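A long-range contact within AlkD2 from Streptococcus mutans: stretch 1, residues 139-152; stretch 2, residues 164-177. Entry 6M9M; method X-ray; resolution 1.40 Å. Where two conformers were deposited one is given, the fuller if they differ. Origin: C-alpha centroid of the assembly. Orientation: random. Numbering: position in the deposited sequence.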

# COMPACT_ATOMS: atom_id res chain seq x y z
N PHE A 139 -5.51 3.54 -14.53
CA PHE A 139 -5.57 2.09 -14.70
C PHE A 139 -6.94 1.63 -15.21
O PHE A 139 -7.03 0.65 -15.96
CB PHE A 139 -5.18 1.39 -13.41
CG PHE A 139 -3.77 1.67 -13.00
CD1 PHE A 139 -2.72 1.28 -13.81
CD2 PHE A 139 -3.48 2.36 -11.84
CE1 PHE A 139 -1.41 1.56 -13.47
CE2 PHE A 139 -2.17 2.63 -11.49
CZ PHE A 139 -1.14 2.23 -12.30
N LYS A 140 -8.01 2.33 -14.83
CA LYS A 140 -9.34 1.95 -15.30
C LYS A 140 -9.42 2.07 -16.81
O LYS A 140 -10.03 1.22 -17.48
CB LYS A 140 -10.39 2.84 -14.63
CG LYS A 140 -11.79 2.64 -15.17
CD LYS A 140 -12.86 3.24 -14.25
CE LYS A 140 -12.66 4.72 -13.98
NZ LYS A 140 -11.87 4.99 -12.73
N GLU A 141 -8.81 3.10 -17.38
CA GLU A 141 -8.82 3.31 -18.81
C GLU A 141 -7.72 2.56 -19.53
O GLU A 141 -7.80 2.39 -20.76
CB GLU A 141 -8.71 4.81 -19.13
CG GLU A 141 -9.86 5.65 -18.62
CD GLU A 141 -9.76 5.96 -17.14
OE1 GLU A 141 -8.63 6.07 -16.60
OE2 GLU A 141 -10.83 6.08 -16.51
N ASN A 142 -6.71 2.10 -18.80
CA ASN A 142 -5.54 1.43 -19.37
C ASN A 142 -5.24 0.19 -18.55
O ASN A 142 -4.19 0.09 -17.90
CB ASN A 142 -4.34 2.37 -19.37
CG ASN A 142 -4.60 3.62 -20.15
OD1 ASN A 142 -4.45 3.65 -21.37
ND2 ASN A 142 -5.00 4.67 -19.46
N PRO A 143 -6.15 -0.78 -18.54
CA PRO A 143 -5.97 -1.94 -17.65
C PRO A 143 -4.69 -2.72 -17.85
O PRO A 143 -4.17 -3.29 -16.88
CB PRO A 143 -7.21 -2.80 -17.94
CG PRO A 143 -7.77 -2.29 -19.26
CD PRO A 143 -7.41 -0.83 -19.31
N ASN A 144 -4.16 -2.81 -19.08
CA ASN A 144 -2.91 -3.52 -19.27
C ASN A 144 -1.74 -2.84 -18.55
O ASN A 144 -0.75 -3.50 -18.25
CB ASN A 144 -2.59 -3.69 -20.76
CG ASN A 144 -3.24 -4.94 -21.35
OD1 ASN A 144 -3.50 -5.93 -20.65
ND2 ASN A 144 -3.50 -4.91 -22.65
N GLU A 145 -1.84 -1.53 -18.28
CA GLU A 145 -0.77 -0.88 -17.52
C GLU A 145 -0.74 -1.34 -16.06
O GLU A 145 0.31 -1.26 -15.42
CB GLU A 145 -0.89 0.64 -17.59
CG GLU A 145 -0.68 1.23 -18.97
CD GLU A 145 0.74 1.10 -19.48
OE1 GLU A 145 1.69 1.12 -18.67
OE2 GLU A 145 0.91 0.99 -20.71
N ALA A 146 -1.87 -1.82 -15.55
CA ALA A 146 -1.91 -2.46 -14.25
C ALA A 146 -1.48 -3.92 -14.36
O ALA A 146 -0.63 -4.38 -13.60
CB ALA A 146 -3.31 -2.36 -13.66
N ILE A 147 -2.06 -4.66 -15.31
CA ILE A 147 -1.77 -6.08 -15.42
C ILE A 147 -0.27 -6.31 -15.60
O ILE A 147 0.32 -7.18 -14.96
CB ILE A 147 -2.60 -6.70 -16.57
CG1 ILE A 147 -4.09 -6.68 -16.22
CG2 ILE A 147 -2.13 -8.11 -16.87
CD1 ILE A 147 -5.00 -6.99 -17.39
N ARG A 148 0.36 -5.53 -16.49
CA ARG A 148 1.78 -5.75 -16.77
C ARG A 148 2.63 -5.51 -15.53
O ARG A 148 3.56 -6.27 -15.23
CB ARG A 148 2.26 -4.84 -17.91
CG ARG A 148 3.74 -5.00 -18.24
CD ARG A 148 4.23 -3.99 -19.26
NE ARG A 148 4.55 -2.69 -18.66
CZ ARG A 148 3.83 -1.58 -18.83
NH1 ARG A 148 2.75 -1.58 -19.59
NH2 ARG A 148 4.22 -0.45 -18.25
N ARG A 149 2.32 -4.44 -14.79
CA ARG A 149 3.11 -4.09 -13.62
C ARG A 149 2.98 -5.14 -12.53
O ARG A 149 3.96 -5.49 -11.88
CB ARG A 149 2.68 -2.73 -13.09
CG ARG A 149 3.23 -1.58 -13.89
CD ARG A 149 2.74 -0.22 -13.35
NE ARG A 149 3.56 0.84 -13.91
CZ ARG A 149 3.36 1.38 -15.10
NH1 ARG A 149 2.31 1.02 -15.84
NH2 ARG A 149 4.21 2.30 -15.55
N ILE A 150 1.76 -5.63 -12.30
CA ILE A 150 1.53 -6.63 -11.27
C ILE A 150 2.17 -7.95 -11.67
O ILE A 150 2.86 -8.61 -10.87
CB ILE A 150 0.02 -6.80 -11.03
CG1 ILE A 150 -0.60 -5.52 -10.49
CG2 ILE A 150 -0.23 -7.95 -10.07
CD1 ILE A 150 -2.11 -5.43 -10.72
N ALA A 151 1.97 -8.37 -12.93
CA ALA A 151 2.46 -9.67 -13.38
C ALA A 151 3.98 -9.73 -13.38
O ALA A 151 4.54 -10.83 -13.27
CB ALA A 151 1.91 -9.97 -14.78
N ASP A 152 4.66 -8.58 -13.46
CA ASP A 152 6.11 -8.58 -13.36
C ASP A 152 6.61 -9.13 -12.03
O ASP A 152 7.78 -9.52 -11.93
CB ASP A 152 6.68 -7.16 -13.49
CG ASP A 152 6.66 -6.62 -14.90
OD1 ASP A 152 6.69 -7.41 -15.86
OD2 ASP A 152 6.65 -5.36 -15.04
N SER A 164 -0.44 -11.02 -2.62
CA SER A 164 -1.00 -9.75 -3.09
C SER A 164 -1.01 -9.67 -4.62
O SER A 164 -1.98 -9.21 -5.21
CB SER A 164 -0.21 -8.62 -2.45
OG SER A 164 -0.71 -7.36 -2.79
N VAL A 165 0.06 -10.14 -5.26
CA VAL A 165 0.14 -10.15 -6.72
C VAL A 165 -0.96 -11.00 -7.31
O VAL A 165 -1.69 -10.57 -8.21
CB VAL A 165 1.53 -10.67 -7.14
CG1 VAL A 165 1.60 -10.94 -8.64
CG2 VAL A 165 2.62 -9.69 -6.74
N GLY A 166 -1.09 -12.24 -6.83
CA GLY A 166 -2.10 -13.11 -7.39
C GLY A 166 -3.51 -12.60 -7.17
O GLY A 166 -4.36 -12.68 -8.06
N ASN A 167 -3.79 -12.09 -5.97
CA ASN A 167 -5.12 -11.55 -5.70
C ASN A 167 -5.38 -10.25 -6.44
O ASN A 167 -6.53 -9.98 -6.80
CB ASN A 167 -5.31 -11.42 -4.20
CG ASN A 167 -5.57 -12.76 -3.54
OD1 ASN A 167 -6.37 -13.55 -4.02
ND2 ASN A 167 -4.85 -13.05 -2.48
N ALA A 168 -4.34 -9.44 -6.69
CA ALA A 168 -4.54 -8.22 -7.48
C ALA A 168 -4.92 -8.55 -8.92
O ALA A 168 -5.76 -7.86 -9.52
CB ALA A 168 -3.29 -7.34 -7.41
N LEU A 169 -4.32 -9.60 -9.49
CA LEU A 169 -4.73 -10.05 -10.82
C LEU A 169 -6.11 -10.68 -10.78
O LEU A 169 -6.90 -10.50 -11.72
CB LEU A 169 -3.70 -11.03 -11.38
CG LEU A 169 -2.32 -10.45 -11.72
CD1 LEU A 169 -1.34 -11.58 -12.01
CD2 LEU A 169 -2.38 -9.50 -12.91
N ARG A 170 -6.42 -11.43 -9.72
CA ARG A 170 -7.76 -12.00 -9.54
C ARG A 170 -8.82 -10.91 -9.53
O ARG A 170 -9.87 -11.05 -10.18
CB ARG A 170 -7.78 -12.80 -8.24
CG ARG A 170 -8.99 -13.68 -8.01
CD ARG A 170 -8.90 -14.26 -6.61
NE ARG A 170 -9.93 -15.21 -6.19
CZ ARG A 170 -9.77 -16.53 -6.13
NH1 ARG A 170 -10.76 -17.27 -5.66
NH2 ARG A 170 -8.66 -17.11 -6.55
N ASP A 171 -8.56 -9.79 -8.82
CA ASP A 171 -9.50 -8.68 -8.83
C ASP A 171 -9.79 -8.25 -10.28
O ASP A 171 -10.95 -8.05 -10.68
CB ASP A 171 -8.90 -7.42 -8.18
CG ASP A 171 -8.56 -7.53 -6.70
OD1 ASP A 171 -9.19 -8.28 -5.93
OD2 ASP A 171 -7.66 -6.73 -6.30
N ILE A 172 -8.72 -8.02 -11.05
CA ILE A 172 -8.84 -7.47 -12.39
C ILE A 172 -9.57 -8.44 -13.30
O ILE A 172 -10.32 -8.02 -14.19
CB ILE A 172 -7.44 -7.08 -12.91
CG1 ILE A 172 -6.84 -5.97 -12.05
CG2 ILE A 172 -7.50 -6.64 -14.37
CD1 ILE A 172 -5.37 -5.73 -12.32
N SER A 173 -9.36 -9.74 -13.10
CA SER A 173 -9.96 -10.74 -13.97
C SER A 173 -11.48 -10.71 -13.95
O SER A 173 -12.10 -11.17 -14.92
CB SER A 173 -9.50 -12.14 -13.55
OG SER A 173 -10.18 -12.58 -12.38
N LYS A 174 -12.09 -10.18 -12.89
CA LYS A 174 -13.54 -10.19 -12.78
C LYS A 174 -14.17 -9.16 -13.69
O LYS A 174 -15.31 -9.33 -14.13
CB LYS A 174 -13.96 -9.95 -11.33
CG LYS A 174 -13.52 -11.10 -10.43
CD LYS A 174 -13.49 -10.69 -8.98
CE LYS A 174 -12.95 -11.79 -8.11
NZ LYS A 174 -12.84 -11.43 -6.69
N LYS A 175 -13.45 -8.08 -13.99
CA LYS A 175 -13.96 -7.05 -14.89
C LYS A 175 -13.27 -7.06 -16.25
O LYS A 175 -13.87 -6.59 -17.22
CB LYS A 175 -13.81 -5.69 -14.21
CG LYS A 175 -14.78 -4.63 -14.62
CD LYS A 175 -14.60 -3.39 -13.81
CE LYS A 175 -15.29 -3.45 -12.47
NZ LYS A 175 -15.39 -2.03 -12.00
N PHE A 176 -12.07 -7.62 -16.34
CA PHE A 176 -11.32 -7.68 -17.60
C PHE A 176 -10.84 -9.10 -17.83
O PHE A 176 -9.64 -9.38 -17.92
CB PHE A 176 -10.14 -6.70 -17.56
CG PHE A 176 -10.55 -5.28 -17.36
CD1 PHE A 176 -10.88 -4.47 -18.44
CD2 PHE A 176 -10.61 -4.73 -16.09
CE1 PHE A 176 -11.25 -3.15 -18.25
CE2 PHE A 176 -11.01 -3.43 -15.90
CZ PHE A 176 -11.32 -2.64 -16.98
N PRO A 177 -11.78 -10.05 -17.91
CA PRO A 177 -11.36 -11.45 -18.07
C PRO A 177 -10.57 -11.67 -19.34
O PRO A 177 -9.61 -12.46 -19.34
CB PRO A 177 -12.68 -12.23 -18.04
CG PRO A 177 -13.74 -11.21 -18.35
CD PRO A 177 -13.24 -9.92 -17.79

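Ile150 is the knob on which this contact turns. Its side chain points toward the partner helix and settles into a hole lined by Val165, Ala168, Leu169 and Ile172, the classic four-residue socket that one helix offers another. Ile150 CG2 lies 3.8 Å from Val165 CG1 and 3.7 Å from Leu169 CG; Ile150 CD1 lies 4.0 Å from Ala168 CB and 3.6 Å from Ile172 CD1. With m and t for its chi angles, Ile150 spreads these branches across the socket, and Ala168 contributes the smallest side chain of the four. Even the backbone joins the fit, since Ile150 O comes within 3.5 Å of Val165 CG1, a van der Waals contact with a methyl group.

The helices run almost antiparallel, at 159° between their N-to-C directions, and their axes approach to 9.7 Å. The CA atoms of Ile150 and Val165 are 5.9 Å apart; those of Ile147 and Leu169 are 6.8 Å apart, and the gap widens to 7.8 Å between the CA atoms of Pro143 and Phe176. As one chain ascends, the other descends, so the register pairs later residues of the first stretch with earlier ones of the second.

One turn from the knob, Ile147 projects sideways and still serves two neighbours: its CG1 lies 3.9 Å from Ile172 CG2, and its CG2 lies 4.2 Å from Leu169 CD2. Ala146 adds a lighter touch, CB to Ile172 CD1 at 4.2 Å, so Ile172 meets three residues of the opposing helix.

Where the backbones stand farther apart, an aromatic ring spans the gap. Phe176 turns toward Pro143, whose CB sits 4.0 Å from the ring centroid and only 7° off the ring normal. This is a CH-pi contact: the slightly positive hydrogens of a proline ring suit the electron-rich aromatic face. Pro143 CG also approaches Phe176 CE1 to 3.7 Å. Beyond it, Lys140 O lies 4.1 Å from Phe176 CZ, while the end of the lysine side chain leads away.

No hydrogen bond or salt bridge crosses between the stretches; several polar groups bond within their own stretch, others elsewhere in the structure. Glu145 OE1 forms salt bridges with Arg148 NH2 at 3.0 Å and Arg149 NH1 at 2.9 Å, and Ser173 OG donates to Arg170 O at 2.7 Å. The rule is economical: shape and apolar cover join the helices, while the salt bridges centred on Glu145 stay within the first stretch.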